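Local coordinates for protein kallistatin (Homo sapiens, PDB 6F4V) that inhibits tissue kallikrein by forming an equimolar, heat- and SDS-stable complex with the enzyme, which cleaves this secreted serpin at its reactive site, at residues F14-Y17 with Y18-S22; L34-S37 with A38-M42; C48-S51 with R52-L56; D284-L287 with P288-G291; L290-T293 with D294-S297. One frame throughout, in Å; residues are numbered along the deposited sequence. Where two conformers were deposited one is given.

Contact 1. Residues F14-Y17 with Y18-S22; sequences FRFY and YLIAS
Four i to i+4 backbone bonds tie F14-Y17 to Y18-S22 within helix 6-23, from Y18 N to F14 O at 3.0 Å through to A21 N and Y17 O at 2.9 Å. The last is nearly straight, 168° at the hydrogen. Two aromatic rings of F14-Y17 reach forward to meet aliphatic groups one turn on. The F16 ring is sent that way because CG lies anti to the backbone N (chi1 -170°), and its CE1 comes to 3.5 Å from I20 CG1, the two side chains crossing obliquely. I20 turns its ethyl branch back to the same place: CG1 also lies 3.3 Å from F16 O, and CD1 sits against CE1 and CZ of the ring. Next to this pair, the Y17 ring passes A21, with CE2 3.7 Å from A21 CB. The hydroxyl of Y17 carries on to E244 and that of Y18 to E245, while L283 and I286 close over F16. Across the contact the polar work is thus done by the backbone alone and the side chains meet only through carbon, which leaves the tyrosine hydroxyls to bind the helix to the segment around 240-245 and gives F16 and I20 an apolar setting.

Contact 2. Residues L34-S37 with A38-M42; sequences LSIS and AAYAM
This is a helical i to i+4 contact in a buried part of helix 33-44, which lies in the serpin body between helices 6-23 and 68-83 and the strands of the large mixed sheet. I36 and Y40 carry its side-chain part. They stand side by side and point the same way, and the methyl branch CG2 of I36 touches Y40 CD1 at 4.0 Å. That branch lies beside the carbonyl carbon of its own residue, facing the next turn, whereas the CG1 branch leads to F16 through CD1. The Y40 ring also brings its CD1 edge to 3.3 Å from I36 O, close to the ring plane; the same oxygen accepts Y40 N at 3.0 Å, so one carbonyl meets both the amide and the ring of Y40. With CG anti to the carbonyl carbon (chi1 -79°), the ring rises from the helix and its hydroxyl reaches S316 on strand 312-324.

A38, A39, A41 and the two serines are small. A38 CB rests 3.4 Å from L34 O and A39 CB 3.3 Å from S35 O, each beside a backbone bond, and the methyls of A38 and A39 let strand 159-172 approach through N165, which also bonds to the S35 hydroxyl. A helix with an alanine- and serine-lined side laid close against a sheet fits the central helix packed behind the main beta sheet of the serpin fold.

Contact 3. Residues C48-S51 with R52-L56; sequences CSHS and RSQIL
Q54 and H50 meet one turn apart near the start of helix 49-58, and the glutamine can be followed outward from the backbone. Its CB lies 3.3 Å from H50 O, the carbonyl that accepts Q54 N at 2.9 Å. CG, set anti to the carbonyl carbon of Q54 (chi1 -69°), passes the same oxygen at 3.1 Å. CD is further off, and at the tip NE2 comes to 3.9 Å from H50 CD2, near the plane of the imidazole and at its edge, while OE1 lies beside D294 CB. Ring and amide planes are 60° apart, a passing contact without a bond. A second donor to H50 O, S53 OG, is doubtful, since S53 has an alternate conformer.

The first turn is held less firmly: R52 N bonds only weakly to C48 O and S49 O, and S53 N weakly to S49 O. S51 lays its OG over one face of the H50 ring and bonds to D294 and to D301 N, while R52 extends away to a salt bridge with E68 and a bond to A47 O. The turn thus sits between the loop carrying D294 and D301 and helix 68-83, with I55 and L56 packed on S44 of helix 33-44.

Contact 4. Residues D284-L287 with P288-G291; sequences DQIL and PRLG
The short helix 283-286 runs out here into the loop that leads toward strand 312-324, and the carbonyls of Q285, I286 and L287 are taken up by R289 and L290. R289 reaches back over the turn. Its chain is bent at chi3 (-58°), which brings NH1 to 2.7 Å from Q285 O, in the plane of that carbonyl although the oxygen stands 26° out of the guanidinium plane. I286 O lies over the centre of one guanidinium face and accepts R289 N at 3.0 Å. NE of R289 is paired with E23 of helix 6-23. P288 has no amide hydrogen to offer D284 O; instead its CD packs at 3.4 Å from that oxygen and its ring against L287. With an alanine in place of P288, the carbonyl of D284 would probably lose its ring cover and the chain between L287 and R289 would turn more freely.

Among the side chains, L287 CD2 meets L290 CD1 at 3.9 Å, and L290 N closes on L287 O at 2.9 Å from above the carbonyl plane. G291, at phi 105°, leaves no room for a side chain beside the carbonyl before it. The i to i+3 bonds into I286 O and L287 O, followed by a glycine of positive phi, mark the passage of the chain from helix to loop.

Contact 5. Residues L290-T293 with D294-S297; sequences LGFT and DLFS
F296 folds back on F292 four residues before it. Its CG is anti to the carbonyl carbon (chi1 -67°), which turns the ring toward the start of the loop: CD2 approaches F292 O at 3.3 Å, edge on and near the ring plane, and CE2 touches F292 CB at 4.0 Å. The backbone bond from F296 N to the same oxygen is long and weak, so the carbonyl is met by ring edge and amide together. The F292 ring turns off to F12 and I55, and only brushes L295, CD2 to CD2 at 4.5 Å. Without the ring, an alanine at F296 is likely to leave a gap between F292, Y40 and L287, all of which pack on it.

D294 to S297 form a type I turn. S297 places OG between its backbone N and carbonyl carbon (chi1 76°), where it bonds to D294 O at 2.7 Å; S297 N joins the same oxygen at 3.0 Å. A water bridges the approach to the turn, donating to G291 O at 2.7 Å and accepting from D294 N. The join between the segments thus rests on the F296 ring at F292, the weak amide bond and the water, while the doubly gripped D294 carbonyl fixes the turn itself.

Overall arrangement
Contacts 2 and 5 each touch all the others. Y40 of contact 2 meets contact 4 through L287 CD1, 3.3 Å from Y40 CZ, contact 3 through I55 CG2, 3.5 Å from Y40 O, and contact 5 through L295, F296 and F292; I36 CD1 meets F16 CE2 of contact 1 at 4.0 Å. Contacts 4 and 5 share L290 and G291, with centres about 6 Å apart; L290 CD1 also packs on F16 CD2 at 3.6 Å, bringing the loop onto helix 6-23. Contact 3, its centre about 10 Å from that of contact 5, approaches it through a short, probable hydrogen bond between S51 OG and D294 OD2. None of the five includes the glycan-pocket or sodium-site residues.

Contact 1. Residues F14-Y17 with Y18-S22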
loop_
_atom_site.group_PDB
_atom_site.type_symbol
_atom_site.label_atom_id
_atom_site.label_comp_id
_atom_site.label_asym_id
_atom_site.label_seq_id
_atom_site.Cartn_x
_atom_site.Cartn_y
_atom_site.Cartn_z
ATOM N N PHE A 14 -4.661 8.436 0.310
ATOM C CA PHE A 14 -5.380 9.038 1.424
ATOM C C PHE A 14 -6.912 8.960 1.311
ATOM O O PHE A 14 -7.591 8.873 2.330
ATOM C CB PHE A 14 -4.849 10.436 1.725
ATOM C CG PHE A 14 -3.443 10.401 2.296
ATOM C CD1 PHE A 14 -3.221 9.956 3.597
ATOM C CD2 PHE A 14 -2.339 10.742 1.521
ATOM C CE1 PHE A 14 -1.931 9.869 4.125
ATOM C CE2 PHE A 14 -1.039 10.639 2.045
ATOM C CZ PHE A 14 -0.841 10.225 3.347
ATOM N N ARG A 15 -7.436 8.922 0.090
ATOM C CA ARG A 15 -8.870 8.661 -0.123
ATOM C C ARG A 15 -9.235 7.250 0.326
ATOM O O ARG A 15 -10.274 7.053 0.996
ATOM C CB ARG A 15 -9.283 8.891 -1.582
ATOM C CG ARG A 15 -9.547 10.366 -1.930
ATOM C CD ARG A 15 -10.265 10.516 -3.262
ATOM N NE ARG A 15 -9.387 10.166 -4.349
ATOM C CZ ARG A 15 -9.540 9.177 -5.232
ATOM N NH1 ARG A 15 -10.612 8.390 -5.272
ATOM N NH2 ARG A 15 -8.583 9.010 -6.138
ATOM N N PHE A 16 -8.393 6.265 -0.035
ATOM C CA PHE A 16 -8.642 4.881 0.343
ATOM C C PHE A 16 -8.597 4.739 1.866
ATOM O O PHE A 16 -9.490 4.138 2.472
ATOM C CB PHE A 16 -7.662 3.921 -0.336
ATOM C CG PHE A 16 -8.010 2.470 -0.170
ATOM C CD1 PHE A 16 -7.597 1.753 0.960
ATOM C CD2 PHE A 16 -8.707 1.802 -1.144
ATOM C CE1 PHE A 16 -7.921 0.425 1.121
ATOM C CE2 PHE A 16 -9.026 0.451 -0.997
ATOM C CZ PHE A 16 -8.626 -0.244 0.138
ATOM N N TYR A 17 -7.556 5.282 2.472
ATOM C CA TYR A 17 -7.398 5.251 3.940
ATOM C C TYR A 17 -8.654 5.839 4.595
ATOM O O TYR A 17 -9.226 5.274 5.536
ATOM C CB TYR A 17 -6.131 5.989 4.397
ATOM C CG TYR A 17 -6.012 5.896 5.886
ATOM C CD1 TYR A 17 -5.465 4.795 6.484
ATOM C CD2 TYR A 17 -6.626 6.840 6.698
ATOM C CE1 TYR A 17 -5.461 4.656 7.872
ATOM C CE2 TYR A 17 -6.678 6.707 8.085
ATOM C CZ TYR A 17 -6.087 5.622 8.676
ATOM O OH TYR A 17 -6.164 5.489 10.069
ATOM N N TYR A 18 -9.036 7.014 4.141
ATOM C CA TYR A 18 -10.156 7.716 4.782
ATOM C C TYR A 18 -11.443 6.882 4.757
ATOM O O TYR A 18 -12.170 6.828 5.744
ATOM C CB TYR A 18 -10.403 9.049 4.131
ATOM C CG TYR A 18 -11.464 9.855 4.859
ATOM C CD1 TYR A 18 -11.116 10.655 5.949
ATOM C CD2 TYR A 18 -12.799 9.813 4.468
ATOM C CE1 TYR A 18 -12.075 11.408 6.618
ATOM C CE2 TYR A 18 -13.774 10.571 5.138
ATOM C CZ TYR A 18 -13.394 11.369 6.206
ATOM O OH TYR A 18 -14.313 12.138 6.913
ATOM N N LEU A 19 -11.705 6.238 3.632
ATOM C CA LEU A 19 -12.904 5.392 3.467
ATOM C C LEU A 19 -12.859 4.224 4.464
ATOM O O LEU A 19 -13.828 3.986 5.196
ATOM C CB LEU A 19 -13.023 4.886 2.025
ATOM C CG LEU A 19 -14.208 3.926 1.706
ATOM C CD1 LEU A 19 -14.473 3.832 0.224
ATOM C CD2 LEU A 19 -13.965 2.508 2.157
ATOM N N ILE A 20 -11.716 3.539 4.553
ATOM C CA ILE A 20 -11.589 2.397 5.457
ATOM C C ILE A 20 -11.744 2.843 6.905
ATOM O O ILE A 20 -12.460 2.215 7.693
ATOM C CB ILE A 20 -10.204 1.675 5.347
ATOM C CG1 ILE A 20 -9.931 1.213 3.909
ATOM C CG2 ILE A 20 -10.132 0.473 6.295
ATOM C CD1 ILE A 20 -10.968 0.292 3.321
ATOM N N ALA A 21 -11.058 3.908 7.254
ATOM C CA ALA A 21 -11.062 4.413 8.634
ATOM C C ALA A 21 -12.443 4.884 9.065
ATOM O O ALA A 21 -12.810 4.774 10.227
ATOM C CB ALA A 21 -10.069 5.541 8.788
ATOM N N SER A 22 -13.190 5.440 8.120
ATOM C CA SER A 22 -14.513 5.943 8.449
ATOM C C SER A 22 -15.559 4.815 8.439
ATOM O O SER A 22 -16.488 4.854 9.250
ATOM C CB SER A 22 -14.815 7.155 7.574
ATOM O OG SER A 22 -15.028 6.732 6.303
#

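Contact 2. Residues L34-S37 with A38-M42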
loop_
_atom_site.group_PDB
_atom_site.type_symbol
_atom_site.label_atom_id
_atom_site.label_comp_id
_atom_site.label_asym_id
_atom_site.label_seq_id
_atom_site.Cartn_x
_atom_site.Cartn_y
_atom_site.Cartn_z
ATOM N N LEU A 34 0.288 2.026 -3.439
ATOM C CA LEU A 34 1.034 1.851 -4.668
ATOM C C LEU A 34 0.657 0.556 -5.382
ATOM O O LEU A 34 0.445 0.537 -6.590
ATOM C CB LEU A 34 2.552 1.938 -4.388
ATOM C CG LEU A 34 3.368 1.712 -5.662
ATOM C CD1 LEU A 34 3.041 2.777 -6.690
ATOM C CD2 LEU A 34 4.819 1.683 -5.384
ATOM N N SER A 35 0.533 -0.530 -4.635
ATOM C CA SER A 35 0.145 -1.798 -5.235
ATOM C C SER A 35 -1.236 -1.709 -5.881
ATOM O O SER A 35 -1.425 -2.148 -7.033
ATOM C CB SER A 35 0.132 -2.902 -4.194
ATOM O OG SER A 35 -0.455 -4.080 -4.713
ATOM N N ILE A 36 -2.177 -1.115 -5.166
ATOM C CA ILE A 36 -3.510 -0.967 -5.740
ATOM C C ILE A 36 -3.486 -0.098 -6.997
ATOM O O ILE A 36 -4.067 -0.497 -8.029
ATOM C CB ILE A 36 -4.555 -0.449 -4.715
ATOM C CG1 ILE A 36 -4.663 -1.407 -3.507
ATOM C CG2 ILE A 36 -5.888 -0.255 -5.403
ATOM C CD1 ILE A 36 -5.492 -0.840 -2.358
ATOM N N SER A 37 -2.857 1.074 -6.908
ATOM C CA SER A 37 -2.756 2.012 -8.049
ATOM C C SER A 37 -2.127 1.353 -9.283
ATOM O O SER A 37 -2.661 1.442 -10.410
ATOM C CB SER A 37 -1.971 3.262 -7.643
ATOM O OG SER A 37 -2.701 3.999 -6.695
ATOM N N ALA A 38 -0.979 0.705 -9.093
ATOM C CA ALA A 38 -0.299 0.035 -10.193
ATOM C C ALA A 38 -1.090 -1.126 -10.799
ATOM O O ALA A 38 -1.057 -1.306 -12.017
ATOM C CB ALA A 38 1.087 -0.452 -9.772
ATOM N N ALA A 39 -1.784 -1.893 -9.968
ATOM C CA ALA A 39 -2.667 -2.973 -10.471
ATOM C C ALA A 39 -3.769 -2.426 -11.378
ATOM O O ALA A 39 -4.014 -2.922 -12.490
ATOM C CB ALA A 39 -3.259 -3.768 -9.317
ATOM N N TYR A 40 -4.437 -1.406 -10.889
ATOM C CA TYR A 40 -5.566 -0.829 -11.622
ATOM C C TYR A 40 -5.138 -0.020 -12.842
ATOM O O TYR A 40 -5.798 -0.070 -13.879
ATOM C CB TYR A 40 -6.478 -0.073 -10.662
ATOM C CG TYR A 40 -7.380 -1.017 -9.891
ATOM C CD1 TYR A 40 -6.881 -1.896 -8.925
ATOM C CD2 TYR A 40 -8.737 -1.076 -10.158
ATOM C CE1 TYR A 40 -7.707 -2.772 -8.239
ATOM C CE2 TYR A 40 -9.568 -1.927 -9.459
ATOM C CZ TYR A 40 -9.065 -2.782 -8.522
ATOM O OH TYR A 40 -9.934 -3.630 -7.892
ATOM N N ALA A 41 -3.996 0.663 -12.759
ATOM C CA ALA A 41 -3.456 1.321 -13.947
ATOM C C ALA A 41 -3.076 0.287 -15.025
ATOM O O ALA A 41 -3.417 0.450 -16.225
ATOM C CB ALA A 41 -2.279 2.191 -13.580
ATOM N N MET A 42 -2.477 -0.814 -14.605
ATOM C CA MET A 42 -2.195 -1.893 -15.555
ATOM C C MET A 42 -3.471 -2.475 -16.205
ATOM O O MET A 42 -3.517 -2.651 -17.432
ATOM C CB MET A 42 -1.394 -2.994 -14.877
ATOM C CG MET A 42 -0.955 -4.090 -15.847
ATOM S SD MET A 42 0.169 -5.238 -15.027
ATOM C CE MET A 42 -0.870 -6.174 -14.048
#

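Contact 3. Residues C48-S51 with R52-L56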
loop_
_atom_site.group_PDB
_atom_site.type_symbol
_atom_site.label_atom_id
_atom_site.label_comp_id
_atom_site.label_asym_id
_atom_site.label_seq_id
_atom_site.Cartn_x
_atom_site.Cartn_y
_atom_site.Cartn_z
ATOM N N CYS A 48 -11.367 0.107 -22.535
ATOM C CA CYS A 48 -11.544 1.009 -23.666
ATOM C C CYS A 48 -12.496 2.132 -23.303
ATOM O O CYS A 48 -13.322 2.026 -22.375
ATOM C CB CYS A 48 -12.069 0.252 -24.881
ATOM S SG CYS A 48 -10.968 -1.063 -25.446
ATOM N N SER A 49 -12.342 3.235 -24.031
ATOM C CA SER A 49 -13.343 4.280 -24.086
ATOM C C SER A 49 -13.542 4.887 -22.690
ATOM O O SER A 49 -12.552 5.136 -21.976
ATOM C CB SER A 49 -14.632 3.667 -24.712
ATOM O OG SER A 49 -15.713 4.575 -24.768
ATOM N N HIS A 50 -14.802 5.096 -22.292
ATOM C CA HIS A 50 -15.136 5.647 -20.984
ATOM C C HIS A 50 -14.556 4.827 -19.826
ATOM O O HIS A 50 -14.175 5.396 -18.807
ATOM C CB HIS A 50 -16.670 5.737 -20.791
ATOM C CG HIS A 50 -17.354 4.398 -20.610
ATOM N ND1 HIS A 50 -17.640 3.543 -21.662
ATOM C CD2 HIS A 50 -17.821 3.779 -19.492
ATOM C CE1 HIS A 50 -18.262 2.467 -21.201
ATOM N NE2 HIS A 50 -18.375 2.574 -19.885
ATOM N N SER A 51 -14.535 3.510 -19.955
ATOM C CA SER A 51 -14.076 2.673 -18.837
ATOM C C SER A 51 -12.603 2.915 -18.488
ATOM O O SER A 51 -12.215 2.847 -17.328
ATOM C CB SER A 51 -14.311 1.189 -19.122
ATOM O OG SER A 51 -15.715 0.906 -19.195
ATOM N N ARG A 52 -11.805 3.154 -19.509
ATOM C CA ARG A 52 -10.369 3.417 -19.366
ATOM C C ARG A 52 -10.143 4.728 -18.613
ATOM O O ARG A 52 -9.435 4.770 -17.607
ATOM C CB ARG A 52 -9.736 3.464 -20.754
ATOM C CG ARG A 52 -8.219 3.426 -20.804
ATOM C CD ARG A 52 -7.813 3.479 -22.276
ATOM N NE ARG A 52 -6.396 3.218 -22.517
ATOM C CZ ARG A 52 -5.862 2.085 -22.996
ATOM N NH1 ARG A 52 -6.601 1.002 -23.256
ATOM N NH2 ARG A 52 -4.531 2.025 -23.170
ATOM N N SER A 53 -10.796 5.798 -19.062
ATOM C CA SER A 53 -10.617 7.097 -18.396
ATOM C C SER A 53 -11.187 7.085 -16.974
ATOM O O SER A 53 -10.583 7.667 -16.076
ATOM C CB SER A 53 -11.186 8.252 -19.232
ATOM O OG SER A 53 -12.562 8.086 -19.435
ATOM N N GLN A 54 -12.306 6.403 -16.761
ATOM C CA GLN A 54 -12.890 6.309 -15.429
ATOM C C GLN A 54 -11.992 5.563 -14.427
ATOM O O GLN A 54 -11.973 5.931 -13.285
ATOM C CB GLN A 54 -14.276 5.679 -15.487
ATOM C CG GLN A 54 -15.256 6.642 -16.173
ATOM C CD GLN A 54 -16.681 6.483 -15.758
ATOM O OE1 GLN A 54 -16.993 6.409 -14.559
ATOM N NE2 GLN A 54 -17.589 6.541 -16.750
ATOM N N ILE A 55 -11.248 4.555 -14.865
ATOM C CA ILE A 55 -10.340 3.877 -13.909
ATOM C C ILE A 55 -9.245 4.867 -13.514
ATOM O O ILE A 55 -8.947 5.032 -12.315
ATOM C CB ILE A 55 -9.707 2.607 -14.500
ATOM C CG1 ILE A 55 -10.737 1.494 -14.667
ATOM C CG2 ILE A 55 -8.553 2.111 -13.624
ATOM C CD1 ILE A 55 -10.232 0.419 -15.641
ATOM N N LEU A 56 -8.677 5.550 -14.515
ATOM C CA LEU A 56 -7.589 6.499 -14.249
ATOM C C LEU A 56 -8.062 7.663 -13.414
ATOM O O LEU A 56 -7.347 8.081 -12.517
ATOM C CB LEU A 56 -6.932 6.986 -15.530
ATOM C CG LEU A 56 -6.236 5.870 -16.316
ATOM C CD1 LEU A 56 -5.585 6.442 -17.562
ATOM C CD2 LEU A 56 -5.224 5.135 -15.474
#

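Contact 4. Residues D284-L287 with P288-G291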
loop_
_atom_site.group_PDB
_atom_site.type_symbol
_atom_site.label_atom_id
_atom_site.label_comp_id
_atom_site.label_asym_id
_atom_site.label_seq_id
_atom_site.Cartn_x
_atom_site.Cartn_y
_atom_site.Cartn_z
ATOM N N ASP A 284 -13.427 -5.128 -4.809
ATOM C CA ASP A 284 -14.666 -5.078 -5.612
ATOM C C ASP A 284 -15.854 -4.567 -4.807
ATOM O O ASP A 284 -16.776 -4.012 -5.405
ATOM C CB ASP A 284 -15.001 -6.419 -6.288
ATOM C CG ASP A 284 -15.084 -7.534 -5.323
ATOM O OD1 ASP A 284 -14.017 -8.109 -5.023
ATOM O OD2 ASP A 284 -16.208 -7.787 -4.815
ATOM N N GLN A 285 -15.804 -4.710 -3.478
ATOM C CA GLN A 285 -16.819 -4.165 -2.573
ATOM C C GLN A 285 -16.540 -2.735 -2.117
ATOM O O GLN A 285 -17.484 -1.991 -1.844
ATOM C CB GLN A 285 -17.053 -5.111 -1.374
ATOM C CG GLN A 285 -17.698 -6.431 -1.797
ATOM C CD GLN A 285 -17.731 -7.485 -0.685
ATOM O OE1 GLN A 285 -17.247 -7.249 0.414
ATOM N NE2 GLN A 285 -18.297 -8.667 -0.984
ATOM N N ILE A 286 -15.275 -2.320 -2.107
ATOM C CA ILE A 286 -14.862 -0.992 -1.634
ATOM C C ILE A 286 -14.756 0.069 -2.725
ATOM O O ILE A 286 -15.270 1.172 -2.575
ATOM C CB ILE A 286 -13.496 -1.093 -0.899
ATOM C CG1 ILE A 286 -13.625 -1.940 0.377
ATOM C CG2 ILE A 286 -12.912 0.286 -0.561
ATOM C CD1 ILE A 286 -12.284 -2.493 0.862
ATOM N N LEU A 287 -14.101 -0.263 -3.830
ATOM C CA LEU A 287 -13.769 0.717 -4.844
ATOM C C LEU A 287 -14.924 1.367 -5.561
ATOM O O LEU A 287 -14.765 2.483 -6.015
ATOM C CB LEU A 287 -12.773 0.168 -5.854
ATOM C CG LEU A 287 -11.363 -0.137 -5.333
ATOM C CD1 LEU A 287 -10.520 -0.630 -6.482
ATOM C CD2 LEU A 287 -10.676 1.008 -4.629
ATOM N N PRO A 288 -16.112 0.731 -5.624
ATOM C CA PRO A 288 -17.222 1.496 -6.187
ATOM C C PRO A 288 -17.507 2.815 -5.450
ATOM O O PRO A 288 -18.064 3.740 -6.053
ATOM C CB PRO A 288 -18.413 0.529 -6.051
ATOM C CG PRO A 288 -17.779 -0.806 -6.162
ATOM C CD PRO A 288 -16.495 -0.668 -5.379
ATOM N N ARG A 289 -17.139 2.906 -4.169
ATOM C CA ARG A 289 -17.279 4.142 -3.419
ATOM C C ARG A 289 -16.111 5.112 -3.541
ATOM O O ARG A 289 -16.164 6.172 -2.927
ATOM C CB ARG A 289 -17.593 3.834 -1.964
ATOM C CG ARG A 289 -18.940 3.162 -1.826
ATOM C CD ARG A 289 -19.348 2.910 -0.384
ATOM N NE ARG A 289 -18.416 2.094 0.387
ATOM C CZ ARG A 289 -18.190 0.789 0.206
ATOM N NH1 ARG A 289 -18.785 0.102 -0.768
ATOM N NH2 ARG A 289 -17.319 0.161 0.981
ATOM N N LEU A 290 -15.095 4.783 -4.347
ATOM C CA LEU A 290 -13.965 5.670 -4.617
ATOM C C LEU A 290 -13.825 6.012 -6.091
ATOM O O LEU A 290 -12.736 6.345 -6.537
ATOM C CB LEU A 290 -12.669 5.016 -4.121
ATOM C CG LEU A 290 -12.560 4.812 -2.628
ATOM C CD1 LEU A 290 -11.307 4.042 -2.245
ATOM C CD2 LEU A 290 -12.598 6.155 -1.907
ATOM N N GLY A 291 -14.918 5.933 -6.842
ATOM C CA GLY A 291 -14.938 6.321 -8.248
ATOM C C GLY A 291 -14.963 5.191 -9.268
ATOM O O GLY A 291 -14.886 5.466 -10.474
#

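Contact 5. Residues L290-T293 with D294-S297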
loop_
_atom_site.group_PDB
_atom_site.type_symbol
_atom_site.label_atom_id
_atom_site.label_comp_id
_atom_site.label_asym_id
_atom_site.label_seq_id
_atom_site.Cartn_x
_atom_site.Cartn_y
_atom_site.Cartn_z
ATOM N N LEU A 290 -15.095 4.783 -4.347
ATOM C CA LEU A 290 -13.965 5.670 -4.617
ATOM C C LEU A 290 -13.825 6.012 -6.091
ATOM O O LEU A 290 -12.736 6.345 -6.537
ATOM C CB LEU A 290 -12.669 5.016 -4.121
ATOM C CG LEU A 290 -12.560 4.812 -2.628
ATOM C CD1 LEU A 290 -11.307 4.042 -2.245
ATOM C CD2 LEU A 290 -12.598 6.155 -1.907
ATOM N N GLY A 291 -14.918 5.933 -6.842
ATOM C CA GLY A 291 -14.938 6.321 -8.248
ATOM C C GLY A 291 -14.963 5.191 -9.268
ATOM O O GLY A 291 -14.886 5.466 -10.474
ATOM N N PHE A 292 -15.064 3.941 -8.813
ATOM C CA PHE A 292 -14.935 2.803 -9.721
ATOM C C PHE A 292 -16.281 2.108 -9.991
ATOM O O PHE A 292 -16.312 0.911 -10.269
ATOM C CB PHE A 292 -13.912 1.801 -9.182
ATOM C CG PHE A 292 -12.518 2.391 -9.052
ATOM C CD1 PHE A 292 -12.189 3.171 -7.953
ATOM C CD2 PHE A 292 -11.587 2.217 -10.050
ATOM C CE1 PHE A 292 -10.922 3.720 -7.820
ATOM C CE2 PHE A 292 -10.309 2.765 -9.926
ATOM C CZ PHE A 292 -9.983 3.499 -8.810
ATOM N N THR A 293 -17.381 2.855 -9.947
ATOM C CA THR A 293 -18.687 2.247 -10.247
ATOM C C THR A 293 -18.744 1.662 -11.656
ATOM O O THR A 293 -19.264 0.556 -11.827
ATOM C CB THR A 293 -19.833 3.242 -10.055
ATOM O OG1 THR A 293 -19.539 4.430 -10.812
ATOM C CG2 THR A 293 -19.975 3.565 -8.620
ATOM N N ASP A 294 -18.187 2.344 -12.650
ATOM C CA ASP A 294 -18.204 1.814 -14.020
ATOM C C ASP A 294 -17.520 0.465 -14.104
ATOM O O ASP A 294 -18.087 -0.492 -14.647
ATOM C CB ASP A 294 -17.585 2.762 -15.041
ATOM C CG ASP A 294 -17.532 2.149 -16.444
ATOM O OD1 ASP A 294 -18.599 2.155 -17.094
ATOM O OD2 ASP A 294 -16.449 1.647 -16.870
ATOM N N LEU A 295 -16.303 0.378 -13.571
ATOM C CA LEU A 295 -15.512 -0.842 -13.703
ATOM C C LEU A 295 -16.207 -2.080 -13.146
ATOM O O LEU A 295 -16.090 -3.194 -13.717
ATOM C CB LEU A 295 -14.116 -0.666 -13.042
ATOM C CG LEU A 295 -13.236 -1.909 -13.005
ATOM C CD1 LEU A 295 -12.956 -2.395 -14.421
ATOM C CD2 LEU A 295 -11.907 -1.659 -12.296
ATOM N N PHE A 296 -16.895 -1.906 -12.032
ATOM C CA PHE A 296 -17.582 -3.014 -11.352
ATOM C C PHE A 296 -19.046 -3.174 -11.757
ATOM O O PHE A 296 -19.783 -3.900 -11.091
ATOM C CB PHE A 296 -17.427 -2.854 -9.845
ATOM C CG PHE A 296 -16.003 -3.040 -9.407
ATOM C CD1 PHE A 296 -15.444 -4.309 -9.406
ATOM C CD2 PHE A 296 -15.208 -1.958 -9.089
ATOM C CE1 PHE A 296 -14.097 -4.491 -9.067
ATOM C CE2 PHE A 296 -13.886 -2.143 -8.699
ATOM C CZ PHE A 296 -13.339 -3.410 -8.687
ATOM N N SER A 297 -19.439 -2.560 -12.863
ATOM C CA SER A 297 -20.818 -2.632 -13.352
ATOM C C SER A 297 -20.903 -3.509 -14.572
ATOM O O SER A 297 -19.897 -3.882 -15.174
ATOM C CB SER A 297 -21.315 -1.229 -13.705
ATOM O OG SER A 297 -20.749 -0.798 -14.936
HETATM O O HOH W 1 -16.412 4.758 -12.636
#